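PDB 2HLJ: betainyl-CoA thiolase from Pseudomonas putida, which probably acts on betainyl-CoA and related acyl-CoA thioesters, as a hotdog-fold member of the thioesterase-like superfamily. Local coordinates for residues L5-T11 with T74-T80; S56-A62 with E109-V115. All coordinates share one frame. Where two conformers were deposited one is given. Residue numbers count along the deposited sequence, not the author numbering.

Contact 1: L5-T11 with T74-T80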
loop_
_atom_site.group_PDB
_atom_site.type_symbol
_atom_site.label_atom_id
_atom_site.label_comp_id
_atom_site.label_asym_id
_atom_site.label_seq_id
_atom_site.Cartn_x
_atom_site.Cartn_y
_atom_site.Cartn_z
ATOM N N LEU A 5 -15.794 15.327 -0.088
ATOM C CA LEU A 5 -16.176 14.211 -0.922
ATOM C C LEU A 5 -15.896 12.874 -0.214
ATOM O O LEU A 5 -14.749 12.570 0.076
ATOM C CB LEU A 5 -15.419 14.268 -2.260
ATOM C CG LEU A 5 -15.743 13.145 -3.262
ATOM C CD1 LEU A 5 -17.211 13.182 -3.748
ATOM C CD2 LEU A 5 -14.811 13.202 -4.441
ATOM N N ILE A 6 -16.952 12.094 0.038
ATOM C CA ILE A 6 -16.846 10.712 0.515
ATOM C C ILE A 6 -17.063 9.754 -0.669
ATOM O O ILE A 6 -18.057 9.825 -1.360
ATOM C CB ILE A 6 -17.851 10.427 1.656
ATOM C CG1 ILE A 6 -17.529 11.314 2.848
ATOM C CG2 ILE A 6 -17.811 8.962 2.084
ATOM C CD1 ILE A 6 -18.524 11.263 3.950
ATOM N N THR A 7 -16.105 8.865 -0.906
ATOM C CA THR A 7 -16.120 8.004 -2.081
ATOM C C THR A 7 -16.479 6.561 -1.761
ATOM O O THR A 7 -16.912 5.787 -2.649
ATOM C CB THR A 7 -14.768 8.059 -2.762
ATOM O OG1 THR A 7 -13.751 8.042 -1.781
ATOM C CG2 THR A 7 -14.646 9.335 -3.511
ATOM N N TYR A 8 -16.330 6.187 -0.494
ATOM C CA TYR A 8 -16.469 4.782 -0.119
ATOM C C TYR A 8 -16.719 4.652 1.361
ATOM O O TYR A 8 -16.128 5.370 2.144
ATOM C CB TYR A 8 -15.235 3.963 -0.569
ATOM C CG TYR A 8 -15.456 2.466 -0.504
ATOM C CD1 TYR A 8 -16.245 1.841 -1.442
ATOM C CD2 TYR A 8 -14.907 1.690 0.515
ATOM C CE1 TYR A 8 -16.466 0.487 -1.406
ATOM C CE2 TYR A 8 -15.135 0.318 0.569
ATOM C CZ TYR A 8 -15.916 -0.275 -0.404
ATOM O OH TYR A 8 -16.184 -1.642 -0.409
ATOM N N ARG A 9 -17.638 3.762 1.730
ATOM C CA ARG A 9 -17.900 3.423 3.133
ATOM C C ARG A 9 -17.982 1.937 3.277
ATOM O O ARG A 9 -18.540 1.259 2.402
ATOM C CB ARG A 9 -19.254 3.945 3.604
ATOM C CG ARG A 9 -19.538 5.385 3.342
ATOM C CD ARG A 9 -20.981 5.683 3.781
ATOM N NE ARG A 9 -21.335 7.086 3.647
ATOM C CZ ARG A 9 -21.025 8.035 4.536
ATOM N NH1 ARG A 9 -20.333 7.754 5.649
ATOM N NH2 ARG A 9 -21.413 9.290 4.308
ATOM N N THR A 10 -17.470 1.420 4.401
ATOM C CA THR A 10 -17.556 -0.012 4.674
ATOM C C THR A 10 -17.387 -0.252 6.181
ATOM O O THR A 10 -17.093 0.674 6.948
ATOM C CB THR A 10 -16.526 -0.859 3.817
ATOM O OG1 THR A 10 -16.820 -2.256 3.904
ATOM C CG2 THR A 10 -15.085 -0.635 4.248
ATOM N N THR A 11 -17.676 -1.476 6.593
ATOM C CA THR A 11 -17.456 -1.941 7.967
ATOM C C THR A 11 -16.300 -2.943 7.908
ATOM O O THR A 11 -16.295 -3.826 7.060
ATOM C CB THR A 11 -18.761 -2.538 8.551
ATOM O OG1 THR A 11 -19.741 -1.506 8.648
ATOM C CG2 THR A 11 -18.572 -3.092 9.940
ATOM N N THR A 74 -15.436 -1.655 12.987
ATOM C CA THR A 74 -15.433 -0.242 12.843
ATOM C C THR A 74 -16.040 0.160 11.491
ATOM O O THR A 74 -15.688 -0.421 10.434
ATOM C CB THR A 74 -14.013 0.303 12.965
ATOM O OG1 THR A 74 -13.450 -0.114 14.219
ATOM C CG2 THR A 74 -14.030 1.815 12.912
ATOM N N GLU A 75 -16.969 1.127 11.532
ATOM C CA GLU A 75 -17.539 1.722 10.320
ATOM C C GLU A 75 -16.614 2.835 9.883
ATOM O O GLU A 75 -16.394 3.769 10.624
ATOM C CB GLU A 75 -18.933 2.277 10.589
ATOM C CG GLU A 75 -19.939 1.166 10.939
ATOM C CD GLU A 75 -21.162 1.672 11.734
ATOM O OE1 GLU A 75 -21.003 2.077 12.915
ATOM O OE2 GLU A 75 -22.280 1.621 11.182
ATOM N N VAL A 76 -16.083 2.726 8.678
ATOM C CA VAL A 76 -15.116 3.686 8.200
ATOM C C VAL A 76 -15.565 4.224 6.855
ATOM O O VAL A 76 -16.357 3.592 6.161
ATOM C CB VAL A 76 -13.671 3.079 8.092
ATOM C CG1 VAL A 76 -13.137 2.646 9.474
ATOM C CG2 VAL A 76 -13.582 1.927 7.047
ATOM N N TRP A 77 -15.039 5.387 6.495
ATOM C CA TRP A 77 -15.261 5.966 5.185
ATOM C C TRP A 77 -13.997 6.607 4.654
ATOM O O TRP A 77 -13.093 6.981 5.419
ATOM C CB TRP A 77 -16.415 7.008 5.195
ATOM C CG TRP A 77 -16.173 8.286 5.892
ATOM C CD1 TRP A 77 -15.566 9.410 5.374
ATOM C CD2 TRP A 77 -16.572 8.628 7.220
ATOM N NE1 TRP A 77 -15.558 10.408 6.315
ATOM C CE2 TRP A 77 -16.153 9.948 7.459
ATOM C CE3 TRP A 77 -17.224 7.933 8.250
ATOM C CZ2 TRP A 77 -16.358 10.590 8.684
ATOM C CZ3 TRP A 77 -17.438 8.582 9.451
ATOM C CH2 TRP A 77 -16.986 9.887 9.661
ATOM N N VAL A 78 -13.965 6.760 3.328
ATOM C CA VAL A 78 -12.845 7.398 2.650
ATOM C C VAL A 78 -13.215 8.765 2.158
ATOM O O VAL A 78 -14.261 8.933 1.543
ATOM C CB VAL A 78 -12.383 6.545 1.430
ATOM C CG1 VAL A 78 -11.114 7.099 0.840
ATOM C CG2 VAL A 78 -12.206 5.111 1.838
ATOM N N GLN A 79 -12.334 9.746 2.405
ATOM C CA GLN A 79 -12.419 11.049 1.759
ATOM C C GLN A 79 -11.352 11.133 0.676
ATOM O O GLN A 79 -10.267 10.607 0.822
ATOM C CB GLN A 79 -12.253 12.190 2.792
ATOM C CG GLN A 79 -13.536 12.317 3.616
ATOM C CD GLN A 79 -13.474 13.256 4.781
ATOM O OE1 GLN A 79 -14.246 13.087 5.702
ATOM N NE2 GLN A 79 -12.561 14.233 4.768
ATOM N N THR A 80 -11.678 11.772 -0.429
ATOM C CA THR A 80 -10.803 11.729 -1.596
ATOM C C THR A 80 -10.669 13.140 -2.160
ATOM O O THR A 80 -11.667 13.841 -2.320
ATOM C CB THR A 80 -11.319 10.789 -2.660
ATOM O OG1 THR A 80 -11.530 9.457 -2.123
ATOM C CG2 THR A 80 -10.355 10.745 -3.830
HETATM O O HOH W 1 -12.517 15.358 0.345
#
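Residues 74-80 run antiparallel to 5-11, with strand axes 4.7 Å apart at closest approach. Thr74 lies just ahead of the strand. Its carbonyl O receives a CA-H...O contact from Thr11 CA at 3.4 Å, while its hydroxyl bonds to Lys71 O. Glu75 follows on the face that carries Trp77 and Arg9; its CG comes within 3.5 Å of Thr11 OG1. Val76 and Thr10 form a hydrogen-bonded pair: Thr10 N to Val76 O is 3.0 Å and Val76 N to Thr10 O is 2.9 Å. Trp77 and Arg9 are a non-hydrogen-bonded pair. Ile6 CD1 lies over the five-membered ring of Trp77, 4.0 Å from the centroid, in a CH-pi contact. Trp77 NE1 also donates to Gln79 OE1 at 3.0 Å. Val78 N donates to Tyr8 O at 2.8 Å, and Val78 O accepts from Thr7 N at 3.1 Å. Its side chain reaches Ile31 and Phe32 of helix 25-43, the packing of a hotdog-type sheet on its helix. Thr80 N donates to Leu5 O at 3.2 Å, and Thr80 OG1 lies 2.7 Å from Thr7 OG1 in a hydrogen bond. His94 ND1 is a further partner of Thr80 OG1. Strand 6-11 is outermost in this chain's sheet. Its five backbone N-H...O bonds depend little on side-chain identity, so the side chains set the faces: Val76 and Val78 are buried, while Arg9, Thr11 and Glu75 make the other more polar and open.

Contact 2: S56-A62 with E109-V115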
loop_
_atom_site.group_PDB
_atom_site.type_symbol
_atom_site.label_atom_id
_atom_site.label_comp_id
_atom_site.label_asym_id
_atom_site.label_seq_id
_atom_site.Cartn_x
_atom_site.Cartn_y
_atom_site.Cartn_z
ATOM N N SER A 56 -9.509 0.686 -15.966
ATOM C CA SER A 56 -8.570 1.301 -16.926
ATOM C C SER A 56 -7.486 2.118 -16.242
ATOM O O SER A 56 -6.780 2.875 -16.914
ATOM C CB SER A 56 -9.320 2.255 -17.864
ATOM O OG SER A 56 -10.016 3.224 -17.091
ATOM N N LEU A 57 -7.368 2.027 -14.918
ATOM C CA LEU A 57 -6.305 2.734 -14.198
ATOM C C LEU A 57 -5.275 1.742 -13.651
ATOM O O LEU A 57 -5.642 0.747 -13.048
ATOM C CB LEU A 57 -6.882 3.512 -13.032
ATOM C CG LEU A 57 -7.785 4.685 -13.346
ATOM C CD1 LEU A 57 -8.131 5.355 -12.045
ATOM C CD2 LEU A 57 -7.124 5.673 -14.309
ATOM N N PHE A 58 -4.001 2.023 -13.846
ATOM C CA PHE A 58 -2.945 1.240 -13.239
ATOM C C PHE A 58 -2.307 2.132 -12.182
ATOM O O PHE A 58 -1.883 3.251 -12.483
ATOM C CB PHE A 58 -1.924 0.837 -14.309
ATOM C CG PHE A 58 -0.733 0.028 -13.782
ATOM C CD1 PHE A 58 -0.887 -1.301 -13.378
ATOM C CD2 PHE A 58 0.532 0.606 -13.697
ATOM C CE1 PHE A 58 0.210 -2.043 -12.906
ATOM C CE2 PHE A 58 1.644 -0.119 -13.230
ATOM C CZ PHE A 58 1.485 -1.443 -12.831
ATOM N N THR A 59 -2.264 1.677 -10.940
ATOM C CA THR A 59 -1.614 2.473 -9.919
ATOM C C THR A 59 -0.106 2.391 -10.152
ATOM O O THR A 59 0.436 1.302 -10.198
ATOM C CB THR A 59 -1.953 1.996 -8.523
ATOM O OG1 THR A 59 -3.380 1.920 -8.360
ATOM C CG2 THR A 59 -1.384 2.991 -7.514
ATOM N N LEU A 60 0.531 3.538 -10.345
ATOM C CA LEU A 60 1.964 3.613 -10.606
ATOM C C LEU A 60 2.762 3.545 -9.297
ATOM O O LEU A 60 3.806 2.908 -9.234
ATOM C CB LEU A 60 2.315 4.908 -11.343
ATOM C CG LEU A 60 1.833 4.996 -12.784
ATOM C CD1 LEU A 60 2.048 6.382 -13.340
ATOM C CD2 LEU A 60 2.540 3.943 -13.605
ATOM N N GLU A 61 2.229 4.186 -8.266
ATOM C CA GLU A 61 2.993 4.520 -7.074
ATOM C C GLU A 61 2.034 5.003 -6.004
ATOM O O GLU A 61 1.073 5.704 -6.301
ATOM C CB GLU A 61 3.966 5.646 -7.430
ATOM C CG GLU A 61 5.100 5.868 -6.477
ATOM C CD GLU A 61 6.091 6.911 -6.983
ATOM O OE1 GLU A 61 5.961 7.429 -8.128
ATOM O OE2 GLU A 61 7.030 7.194 -6.233
ATOM N N ALA A 62 2.309 4.658 -4.752
ATOM C CA ALA A 62 1.517 5.111 -3.637
ATOM C C ALA A 62 2.368 5.185 -2.387
ATOM O O ALA A 62 3.298 4.377 -2.194
ATOM C CB ALA A 62 0.323 4.162 -3.399
ATOM N N GLU A 109 -1.262 9.037 -0.642
ATOM C CA GLU A 109 -1.056 9.813 -1.844
ATOM C C GLU A 109 -0.748 8.826 -2.946
ATOM O O GLU A 109 0.077 7.948 -2.745
ATOM C CB GLU A 109 0.166 10.735 -1.639
ATOM C CG GLU A 109 0.362 11.738 -2.765
ATOM C CD GLU A 109 1.676 12.489 -2.676
ATOM O OE1 GLU A 109 2.464 12.221 -1.731
ATOM O OE2 GLU A 109 1.912 13.363 -3.547
ATOM N N GLN A 110 -1.393 8.954 -4.106
ATOM C CA GLN A 110 -1.211 7.996 -5.169
ATOM C C GLN A 110 -1.157 8.655 -6.501
ATOM O O GLN A 110 -1.779 9.701 -6.712
ATOM C CB GLN A 110 -2.381 7.010 -5.217
ATOM C CG GLN A 110 -2.828 6.575 -3.846
ATOM C CD GLN A 110 -3.663 5.350 -3.895
ATOM O OE1 GLN A 110 -4.290 5.057 -4.908
ATOM N NE2 GLN A 110 -3.692 4.626 -2.800
HETATM N N MSE A 111 -0.435 8.010 -7.402
HETATM C CA MSE A 111 -0.408 8.397 -8.804
HETATM C C MSE A 111 -0.911 7.226 -9.647
HETATM O O MSE A 111 -0.425 6.111 -9.522
HETATM C CB MSE A 111 1.019 8.781 -9.219
HETATM C CG MSE A 111 1.126 9.229 -10.666
HETATM SE SE MSE A 111 0.359 10.974 -10.905
HETATM C CE MSE A 111 1.662 12.021 -9.918
ATOM N N LEU A 112 -1.875 7.498 -10.513
ATOM C CA LEU A 112 -2.542 6.463 -11.308
ATOM C C LEU A 112 -2.433 6.832 -12.787
ATOM O O LEU A 112 -2.440 8.008 -13.117
ATOM C CB LEU A 112 -4.009 6.388 -10.896
ATOM C CG LEU A 112 -4.341 6.280 -9.399
ATOM C CD1 LEU A 112 -5.450 7.174 -9.045
ATOM C CD2 LEU A 112 -4.725 4.824 -9.074
ATOM N N LEU A 113 -2.262 5.817 -13.631
ATOM C CA LEU A 113 -2.102 5.942 -15.078
ATOM C C LEU A 113 -3.336 5.403 -15.772
ATOM O O LEU A 113 -3.780 4.273 -15.470
ATOM C CB LEU A 113 -0.886 5.121 -15.549
ATOM C CG LEU A 113 -0.610 5.080 -17.062
ATOM C CD1 LEU A 113 -0.295 6.458 -17.577
ATOM C CD2 LEU A 113 0.521 4.134 -17.399
ATOM N N HIS A 114 -3.884 6.193 -16.700
ATOM C CA HIS A 114 -4.993 5.730 -17.522
ATOM C C HIS A 114 -4.402 4.927 -18.661
ATOM O O HIS A 114 -3.550 5.405 -19.398
ATOM C CB HIS A 114 -5.840 6.902 -18.038
ATOM C CG HIS A 114 -7.075 6.498 -18.799
ATOM N ND1 HIS A 114 -7.442 7.106 -19.978
ATOM C CD2 HIS A 114 -8.045 5.585 -18.534
ATOM C CE1 HIS A 114 -8.570 6.565 -20.422
ATOM N NE2 HIS A 114 -8.959 5.642 -19.565
ATOM N N VAL A 115 -4.866 3.702 -18.804
ATOM C CA VAL A 115 -4.265 2.762 -19.751
ATOM C C VAL A 115 -5.266 2.370 -20.824
ATOM O O VAL A 115 -6.435 2.215 -20.557
ATOM C CB VAL A 115 -3.695 1.486 -19.057
ATOM C CG1 VAL A 115 -2.700 1.860 -18.003
ATOM C CG2 VAL A 115 -4.784 0.642 -18.451
#
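Leu60 lies over Met111 and Leu113, with Leu60 CD1 4.0 Å from Met111 CG and Leu60 CG 3.9 Å from Leu113 CB. Met111 is selenomethionine here. The strands are antiparallel, and five backbone hydrogen bonds join the segments. Phe58 and Leu113 exchange two of them: Phe58 N to Leu113 O and Leu113 N to Phe58 O, both 2.8 Å. Val115 N to Ser56 O, also 2.8 Å, closes one end. Further along, Leu60 N donates to Met111 O at 2.9 Å, while Met111 N donates to Glu61 O at 3.0 Å. The register shifts by one here. Leu57 and Leu112 point to the opposite face from Phe58 and Leu113, and Leu57 touches Thr36 and Met40 of helix 25-43. His114 and Ser56 share Asp46 as a partner. Thr59 OG1 bonds to Asp25 of the second subunit and to a glycerol, probably from the crystallisation liquor. Glu61 and Ala62 pair with a strand of that subunit. Leu60 and Glu61 facing Met111 make a classic beta bulge in strand 57-66, which carries the sheet across the dimer interface, as in hotdog-fold thioesterases, whose active sites commonly lie between subunits.

From the N terminus, strand 6-11 comes first, and the chain then forms helix 25-43. Strand 57-66 supplies the first half of contact 2. Strand 75-85 follows it and pairs back on strand 6-11, so contact 1 closes a loop that holds helix 25-43 and strand 57-66. The chain continues through strand 89-98 into strand 104-114. There contact 2 closes its own loop, made largely of strands. The two loops cross rather than nest, because their segments alternate along the chain. In the sheet the order is 6-11, 75-85, 89-98, 104-114, 57-66. Each contact therefore joins an outermost strand to its neighbour, at opposite edges of this chain's sheet. The centres of the two contacts lie about 20 Å apart.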